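PDB 1VDW: hypothetical protein PH1897 from Pyrococcus horikoshii, which probably hydrolyses fructose 1,6-bisphosphate to fructose 6-phosphate and phosphate, as a magnesium-dependent homodimer of the inositol monophosphatase superfamily. Local coordinates for residues K44-V49 and N91-I96; N52-K57 and F99-A104. All blocks are in the same frame, centred on the assembly; numbering follows the deposited sequence.

Contact 1. Residues K44-V49 and N91-I96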
ATOM      1  N   LYS A  44      20.577   3.371   4.128  1.00 24.01           N
ATOM      2  CA  LYS A  44      20.299   4.799   4.181  1.00 22.78           C
ATOM      3  C   LYS A  44      20.187   5.327   5.604  1.00 20.12           C
ATOM      4  O   LYS A  44      20.088   4.555   6.557  1.00 19.00           O
ATOM      5  CB  LYS A  44      19.026   5.112   3.392  1.00 23.73           C
ATOM      6  CG  LYS A  44      19.171   4.836   1.902  1.00 26.39           C
ATOM      7  CD  LYS A  44      17.871   5.059   1.155  1.00 28.03           C
ATOM      8  CE  LYS A  44      18.045   4.789  -0.331  1.00 28.97           C
ATOM      9  NZ  LYS A  44      19.017   5.724  -0.962  1.00 29.83           N
ATOM     10  N   VAL A  45      20.211   6.650   5.743  1.00 19.65           N
ATOM     11  CA  VAL A  45      20.131   7.282   7.053  1.00 19.26           C
ATOM     12  C   VAL A  45      19.017   6.722   7.931  1.00 17.77           C
ATOM     13  O   VAL A  45      19.267   6.304   9.057  1.00 17.35           O
ATOM     14  CB  VAL A  45      19.950   8.816   6.930  1.00 19.96           C
ATOM     15  CG1 VAL A  45      19.631   9.419   8.293  1.00 21.06           C
ATOM     16  CG2 VAL A  45      21.218   9.446   6.368  1.00 21.75           C
ATOM     17  N   VAL A  46      17.792   6.687   7.418  1.00 16.71           N
ATOM     18  CA  VAL A  46      16.680   6.189   8.219  1.00 15.72           C
ATOM     19  C   VAL A  46      16.875   4.744   8.699  1.00 14.40           C
ATOM     20  O   VAL A  46      16.474   4.402   9.812  1.00 14.71           O
ATOM     21  CB  VAL A  46      15.335   6.311   7.456  1.00 15.90           C
ATOM     22  CG1 VAL A  46      15.295   5.347   6.284  1.00 17.05           C
ATOM     23  CG2 VAL A  46      14.181   6.066   8.413  1.00 16.41           C
ATOM     24  N   ASP A  47      17.491   3.903   7.875  1.00 14.24           N
ATOM     25  CA  ASP A  47      17.733   2.511   8.262  1.00 14.55           C
ATOM     26  C   ASP A  47      18.689   2.445   9.449  1.00 15.25           C
ATOM     27  O   ASP A  47      18.466   1.703  10.405  1.00 15.32           O
ATOM     28  CB  ASP A  47      18.354   1.720   7.110  1.00 16.58           C
ATOM     29  CG  ASP A  47      17.506   1.738   5.866  1.00 17.43           C
ATOM     30  OD1 ASP A  47      16.303   1.425   5.969  1.00 19.49           O
ATOM     31  OD2 ASP A  47      18.050   2.053   4.788  1.00 18.50           O
ATOM     32  N   LYS A  48      19.759   3.231   9.369  1.00 15.12           N
ATOM     33  CA  LYS A  48      20.768   3.257  10.417  1.00 15.57           C
ATOM     34  C   LYS A  48      20.230   3.833  11.716  1.00 14.53           C
ATOM     35  O   LYS A  48      20.528   3.319  12.797  1.00 14.91           O
ATOM     36  CB  LYS A  48      21.984   4.062   9.954  1.00 16.63           C
ATOM     37  CG  LYS A  48      23.127   4.094  10.965  1.00 18.81           C
ATOM     38  CD  LYS A  48      23.606   2.692  11.322  1.00 21.57           C
ATOM     39  CE  LYS A  48      24.148   1.953  10.108  1.00 23.54           C
ATOM     40  NZ  LYS A  48      24.700   0.618  10.476  1.00 28.01           N
ATOM     41  N   VAL A  49      19.449   4.901  11.622  1.00 14.61           N
ATOM     42  CA  VAL A  49      18.884   5.501  12.819  1.00 16.22           C
ATOM     43  C   VAL A  49      17.937   4.504  13.476  1.00 16.40           C
ATOM     44  O   VAL A  49      17.958   4.328  14.693  1.00 17.50           O
ATOM     45  CB  VAL A  49      18.119   6.805  12.502  1.00 16.77           C
ATOM     46  CG1 VAL A  49      17.445   7.330  13.761  1.00 18.49           C
ATOM     47  CG2 VAL A  49      19.083   7.850  11.947  1.00 17.99           C
ATOM     48  N   ASN A  91       9.615   2.399   0.919  1.00  8.03           N
ATOM     49  CA  ASN A  91       8.363   3.122   1.069  1.00  8.78           C
ATOM     50  C   ASN A  91       8.555   4.372   1.906  1.00  8.48           C
ATOM     51  O   ASN A  91       8.123   5.459   1.528  1.00  8.45           O
ATOM     52  CB  ASN A  91       7.304   2.236   1.728  1.00  8.63           C
ATOM     53  CG  ASN A  91       6.827   1.114   0.827  1.00  8.26           C
ATOM     54  OD1 ASN A  91       7.028   1.138  -0.393  1.00  8.69           O
ATOM     55  ND2 ASN A  91       6.166   0.133   1.425  1.00  8.75           N
ATOM     56  N   PHE A  92       9.207   4.214   3.052  1.00  8.71           N
ATOM     57  CA  PHE A  92       9.439   5.334   3.945  1.00  9.13           C
ATOM     58  C   PHE A  92      10.125   6.512   3.256  1.00  9.24           C
ATOM     59  O   PHE A  92       9.647   7.639   3.336  1.00 10.32           O
ATOM     60  CB  PHE A  92      10.294   4.889   5.131  1.00  9.69           C
ATOM     61  CG  PHE A  92      10.437   5.939   6.199  1.00 11.08           C
ATOM     62  CD1 PHE A  92       9.635   5.908   7.329  1.00 11.28           C
ATOM     63  CD2 PHE A  92      11.360   6.973   6.057  1.00 11.75           C
ATOM     64  CE1 PHE A  92       9.747   6.889   8.310  1.00 11.68           C
ATOM     65  CE2 PHE A  92      11.481   7.961   7.029  1.00 13.17           C
ATOM     66  CZ  PHE A  92      10.674   7.918   8.158  1.00 12.47           C
ATOM     67  N   ILE A  93      11.234   6.252   2.574  1.00  9.60           N
ATOM     68  CA  ILE A  93      11.959   7.343   1.934  1.00 11.89           C
ATOM     69  C   ILE A  93      11.244   7.937   0.730  1.00 11.90           C
ATOM     70  O   ILE A  93      11.618   9.004   0.252  1.00 14.12           O
ATOM     71  CB  ILE A  93      13.402   6.925   1.542  1.00 13.95           C
ATOM     72  CG1 ILE A  93      13.383   5.809   0.502  1.00 15.14           C
ATOM     73  CG2 ILE A  93      14.161   6.465   2.784  1.00 14.77           C
ATOM     74  CD1 ILE A  93      14.761   5.453  -0.033  1.00 18.57           C
ATOM     75  N   ASN A  94      10.208   7.259   0.248  1.00 10.61           N
ATOM     76  CA  ASN A  94       9.447   7.764  -0.884  1.00  9.86           C
ATOM     77  C   ASN A  94       8.062   8.242  -0.477  1.00  9.45           C
ATOM     78  O   ASN A  94       7.203   8.469  -1.326  1.00 10.48           O
ATOM     79  CB  ASN A  94       9.375   6.702  -1.974  1.00 10.52           C
ATOM     80  CG  ASN A  94      10.653   6.637  -2.777  1.00 10.95           C
ATOM     81  OD1 ASN A  94      10.878   7.459  -3.669  1.00 13.15           O
ATOM     82  ND2 ASN A  94      11.517   5.685  -2.446  1.00 11.94           N
ATOM     83  N   GLY A  95       7.859   8.405   0.826  1.00  9.84           N
ATOM     84  CA  GLY A  95       6.586   8.889   1.332  1.00  9.30           C
ATOM     85  C   GLY A  95       5.406   7.950   1.173  1.00  9.07           C
ATOM     86  O   GLY A  95       4.259   8.399   1.214  1.00 10.34           O
ATOM     87  N   ILE A  96       5.674   6.662   0.988  1.00  9.68           N
ATOM     88  CA  ILE A  96       4.615   5.665   0.833  1.00  9.12           C
ATOM     89  C   ILE A  96       4.306   5.196   2.260  1.00  9.16           C
ATOM     90  O   ILE A  96       5.170   4.641   2.938  1.00  9.47           O
ATOM     91  CB  ILE A  96       5.102   4.521  -0.059  1.00  8.67           C
ATOM     92  CG1 ILE A  96       5.503   5.086  -1.429  1.00 11.12           C
ATOM     93  CG2 ILE A  96       4.017   3.464  -0.194  1.00  9.89           C
ATOM     94  CD1 ILE A  96       6.025   4.059  -2.409  1.00 12.23           C
TER

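Contact 2. Residues N52-K57 and F99-A104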
ATOM      1  N   ASN A  52      20.045   1.864  15.157  1.00 17.59           N
ATOM      2  CA  ASN A  52      20.702   2.357  16.365  1.00 18.56           C
ATOM      3  C   ASN A  52      19.815   2.344  17.597  1.00 20.69           C
ATOM      4  O   ASN A  52      20.216   1.853  18.651  1.00 21.78           O
ATOM      5  CB  ASN A  52      21.220   3.786  16.167  1.00 18.44           C
ATOM      6  CG  ASN A  52      22.447   3.850  15.284  1.00 17.46           C
ATOM      7  OD1 ASN A  52      23.133   2.854  15.085  1.00 20.00           O
ATOM      8  ND2 ASN A  52      22.737   5.038  14.764  1.00 19.49           N
ATOM      9  N   ILE A  53      18.612   2.888  17.467  1.00 21.83           N
ATOM     10  CA  ILE A  53      17.698   2.967  18.597  1.00 24.58           C
ATOM     11  C   ILE A  53      17.154   1.635  19.098  1.00 24.52           C
ATOM     12  O   ILE A  53      17.049   1.424  20.308  1.00 26.19           O
ATOM     13  CB  ILE A  53      16.503   3.902  18.284  1.00 26.18           C
ATOM     14  CG1 ILE A  53      15.738   3.390  17.062  1.00 27.68           C
ATOM     15  CG2 ILE A  53      17.005   5.319  18.044  1.00 27.08           C
ATOM     16  CD1 ILE A  53      14.533   4.235  16.697  1.00 29.72           C
ATOM     17  N   ILE A  54      16.828   0.727  18.187  1.00 23.09           N
ATOM     18  CA  ILE A  54      16.263  -0.552  18.593  1.00 23.30           C
ATOM     19  C   ILE A  54      17.285  -1.631  18.954  1.00 23.37           C
ATOM     20  O   ILE A  54      17.114  -2.336  19.948  1.00 22.75           O
ATOM     21  CB  ILE A  54      15.309  -1.092  17.503  0.50 24.00           C
ATOM     22  CG1 ILE A  54      14.490  -2.257  18.060  0.50 23.20           C
ATOM     23  CG2 ILE A  54      16.101  -1.527  16.281  0.50 24.00           C
ATOM     24  CD1 ILE A  54      13.348  -2.682  17.164  0.50 24.31           C
ATOM     25  N   ILE A  55      18.343  -1.763  18.164  1.00 23.87           N
ATOM     26  CA  ILE A  55      19.349  -2.778  18.449  1.00 24.54           C
ATOM     27  C   ILE A  55      20.041  -2.511  19.781  1.00 24.55           C
ATOM     28  O   ILE A  55      20.248  -3.429  20.576  1.00 24.51           O
ATOM     29  CB  ILE A  55      20.408  -2.847  17.330  1.00 25.10           C
ATOM     30  CG1 ILE A  55      19.739  -3.241  16.011  1.00 26.20           C
ATOM     31  CG2 ILE A  55      21.495  -3.848  17.701  1.00 26.90           C
ATOM     32  CD1 ILE A  55      18.979  -4.557  16.069  1.00 26.87           C
ATOM     33  N   SER A  56      20.391  -1.253  20.026  1.00 24.08           N
ATOM     34  CA  SER A  56      21.055  -0.885  21.270  1.00 24.52           C
ATOM     35  C   SER A  56      20.154  -1.228  22.451  1.00 23.09           C
ATOM     36  O   SER A  56      20.618  -1.714  23.483  1.00 23.42           O
ATOM     37  CB  SER A  56      21.371   0.612  21.281  1.00 25.34           C
ATOM     38  OG  SER A  56      20.185   1.384  21.224  1.00 31.02           O
ATOM     39  N   LYS A  57      18.862  -0.978  22.286  1.00 22.16           N
ATOM     40  CA  LYS A  57      17.876  -1.250  23.325  1.00 21.72           C
ATOM     41  C   LYS A  57      17.954  -2.694  23.814  1.00 21.26           C
ATOM     42  O   LYS A  57      18.075  -2.951  25.013  1.00 21.82           O
ATOM     43  CB  LYS A  57      16.472  -0.965  22.781  1.00 23.27           C
ATOM     44  CG  LYS A  57      15.346  -1.145  23.784  1.00 24.48           C
ATOM     45  CD  LYS A  57      15.349  -0.049  24.839  1.00 25.92           C
ATOM     46  CE  LYS A  57      14.083  -0.103  25.683  1.00 26.11           C
ATOM     47  NZ  LYS A  57      14.037   0.979  26.707  1.00 26.51           N
ATOM     48  N   PHE A  99       5.060   1.103   6.348  1.00  8.36           N
ATOM     49  CA  PHE A  99       6.321   0.743   6.991  1.00  8.00           C
ATOM     50  C   PHE A  99       6.019   0.407   8.444  1.00  8.30           C
ATOM     51  O   PHE A  99       4.979   0.798   8.969  1.00  8.49           O
ATOM     52  CB  PHE A  99       7.372   1.858   6.849  1.00  9.13           C
ATOM     53  CG  PHE A  99       6.898   3.213   7.268  1.00 10.17           C
ATOM     54  CD1 PHE A  99       6.958   3.609   8.602  1.00 11.19           C
ATOM     55  CD2 PHE A  99       6.415   4.112   6.324  1.00 11.57           C
ATOM     56  CE1 PHE A  99       6.546   4.885   8.982  1.00 15.73           C
ATOM     57  CE2 PHE A  99       6.001   5.388   6.701  1.00 14.97           C
ATOM     58  CZ  PHE A  99       6.068   5.772   8.029  1.00 15.81           C
ATOM     59  N   ALA A 100       6.922  -0.325   9.089  1.00  8.47           N
ATOM     60  CA  ALA A 100       6.676  -0.756  10.454  1.00  8.61           C
ATOM     61  C   ALA A 100       7.927  -1.215  11.164  1.00  9.35           C
ATOM     62  O   ALA A 100       8.986  -1.359  10.558  1.00  9.92           O
ATOM     63  CB  ALA A 100       5.679  -1.909  10.436  1.00 11.53           C
ATOM     64  N   VAL A 101       7.775  -1.431  12.468  1.00  9.08           N
ATOM     65  CA  VAL A 101       8.831  -1.975  13.312  1.00  9.34           C
ATOM     66  C   VAL A 101       8.320  -3.378  13.646  1.00  9.11           C
ATOM     67  O   VAL A 101       7.151  -3.542  14.011  1.00  9.80           O
ATOM     68  CB  VAL A 101       8.990  -1.187  14.618  1.00 11.02           C
ATOM     69  CG1 VAL A 101      10.019  -1.869  15.514  1.00 12.66           C
ATOM     70  CG2 VAL A 101       9.420   0.233  14.313  1.00 13.21           C
ATOM     71  N   SER A 102       9.185  -4.378  13.523  1.00  9.91           N
ATOM     72  CA  SER A 102       8.806  -5.771  13.778  1.00  9.53           C
ATOM     73  C   SER A 102       9.744  -6.413  14.798  1.00  9.84           C
ATOM     74  O   SER A 102      10.956  -6.452  14.584  1.00 10.86           O
ATOM     75  CB  SER A 102       8.858  -6.550  12.456  1.00 11.00           C
ATOM     76  OG  SER A 102       8.607  -7.931  12.641  1.00 12.28           O
ATOM     77  N   VAL A 103       9.185  -6.918  15.896  1.00  9.17           N
ATOM     78  CA  VAL A 103       9.988  -7.540  16.949  1.00 10.09           C
ATOM     79  C   VAL A 103       9.354  -8.825  17.467  1.00  9.50           C
ATOM     80  O   VAL A 103       8.189  -8.833  17.854  1.00 10.07           O
ATOM     81  CB  VAL A 103      10.157  -6.584  18.159  1.00 10.66           C
ATOM     82  CG1 VAL A 103      10.841  -7.308  19.313  1.00 13.43           C
ATOM     83  CG2 VAL A 103      10.964  -5.366  17.761  1.00 12.48           C
ATOM     84  N   ALA A 104      10.128  -9.909  17.473  1.00 10.34           N
ATOM     85  CA  ALA A 104       9.661 -11.192  17.993  1.00 10.56           C
ATOM     86  C   ALA A 104      10.617 -11.600  19.115  1.00 11.16           C
ATOM     87  O   ALA A 104      11.837 -11.574  18.942  1.00 12.28           O
ATOM     88  CB  ALA A 104       9.655 -12.243  16.896  1.00 11.08           C
TER

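Contact 1. Residues K44-V49 and N91-I96
Val46 and Phe92 form the buried side of this contact, Lys44 and Ile93 the partly exposed one. With CG2 of Val46 anti to its backbone N (its CG1 at chi1 69°), that methyl sits over one face of the Phe92 ring, offset toward the rim, 3.6 Å from CE2, a CH-pi contact; its other branch, CG1, lies 3.8 Å from Ile93 CG2. The outer side is, if anything, the tighter: Lys44 CD and CE both stand 3.4 Å from Ile93 CD1, closer than usual for carbons, where the two chains cross at about a right angle. Beyond this methyl the lysine bends, and NZ is held by Thr33 OG1 and Ser31 O. The contact joins the start of helix 45-60 to the end of helix 89-93, next to Leu86, a predicted magnesium ligand. Lys44 is the N-cap residue, and its N donates to Asp47 OD2 at 2.9 Å; Asp47 OD1 meets Ser89 OG, tying the two helices together a second time. Helix 89-93 closes in a Schellman motif with Gly95 at C-prime, Ile96 N reaching Asn91 O at 2.8 Å. The carbonyl oxygens of Asn94 and Gly95 accept bonds from Arg184 and Arg123 of the second subunit.

Contact 2. Residues N52-K57 and F99-A104
No flat group enters the place where Ile54 meets Val101 and Val103; Phe17 and Tyr117 also pack on Val101, and Phe115 on Val103. Phe99, at the loop end of segment 99-104, meets Phe25 with the ring planes at about 55°. This is helix-on-sheet packing in the layered alpha/beta fold of the inositol monophosphatase superfamily: helix 45-60, with helix 3-20 beside it, lies on one face of the mixed sheet that contains strand 100-107.

All the contact across the segments runs through the CD1 methyl of Ile54. CG1 is anti to the backbone N (chi1 -167°) and chi2 is also extended, which drives CD1 outward from the helix to the strand. There it lies 3.6 Å from Val103 CG2 and 3.8 Å from Val101 CG1. Ile54 and Val101 meet tip to tip, while Ile54 and Val103 run past each other in opposite directions. Two conformers of Ile54 are deposited, and these distances hold for one of them. Val101 and Val103 point toward the helix as alternate residues of the strand, while Ser102 between them points away and pairs through its backbone with Asp84, a predicted magnesium ligand; the backbone of Ala100 pairs with that of Asp87, another predicted ligand. Val83 of the neighbouring strand 79-84 and Pro85 just after it also touch Ile54, and Ile13 touches it from helix 3-20.

On the helix itself, Ser56 OG donates to the carbonyl oxygen of Asn52 at 2.6 Å, in the carbonyl plane, beside a weak backbone bond from Ser56 N.

How the contacts relate
Both contacts use helix 45-60: contact 1 its first turn, contact 2 its middle. Their second segments follow one another in the chain, helix 89-93 leading into strand 100-107. Contact 2 is wholly buried and purely aliphatic, a helix side chain on a sheet; contact 1 is only partly buried and joins two helix ends, mixing an aromatic face with a lysine chain whose amine is tied elsewhere. Contact 1 also has the second subunit beside it, whereas no other chain touches the segments of contact 2. The two are joined directly through the edge-to-face pair of Phe92 and Phe99, with CD1 of Phe92 3.6 Å from CZ of Phe99.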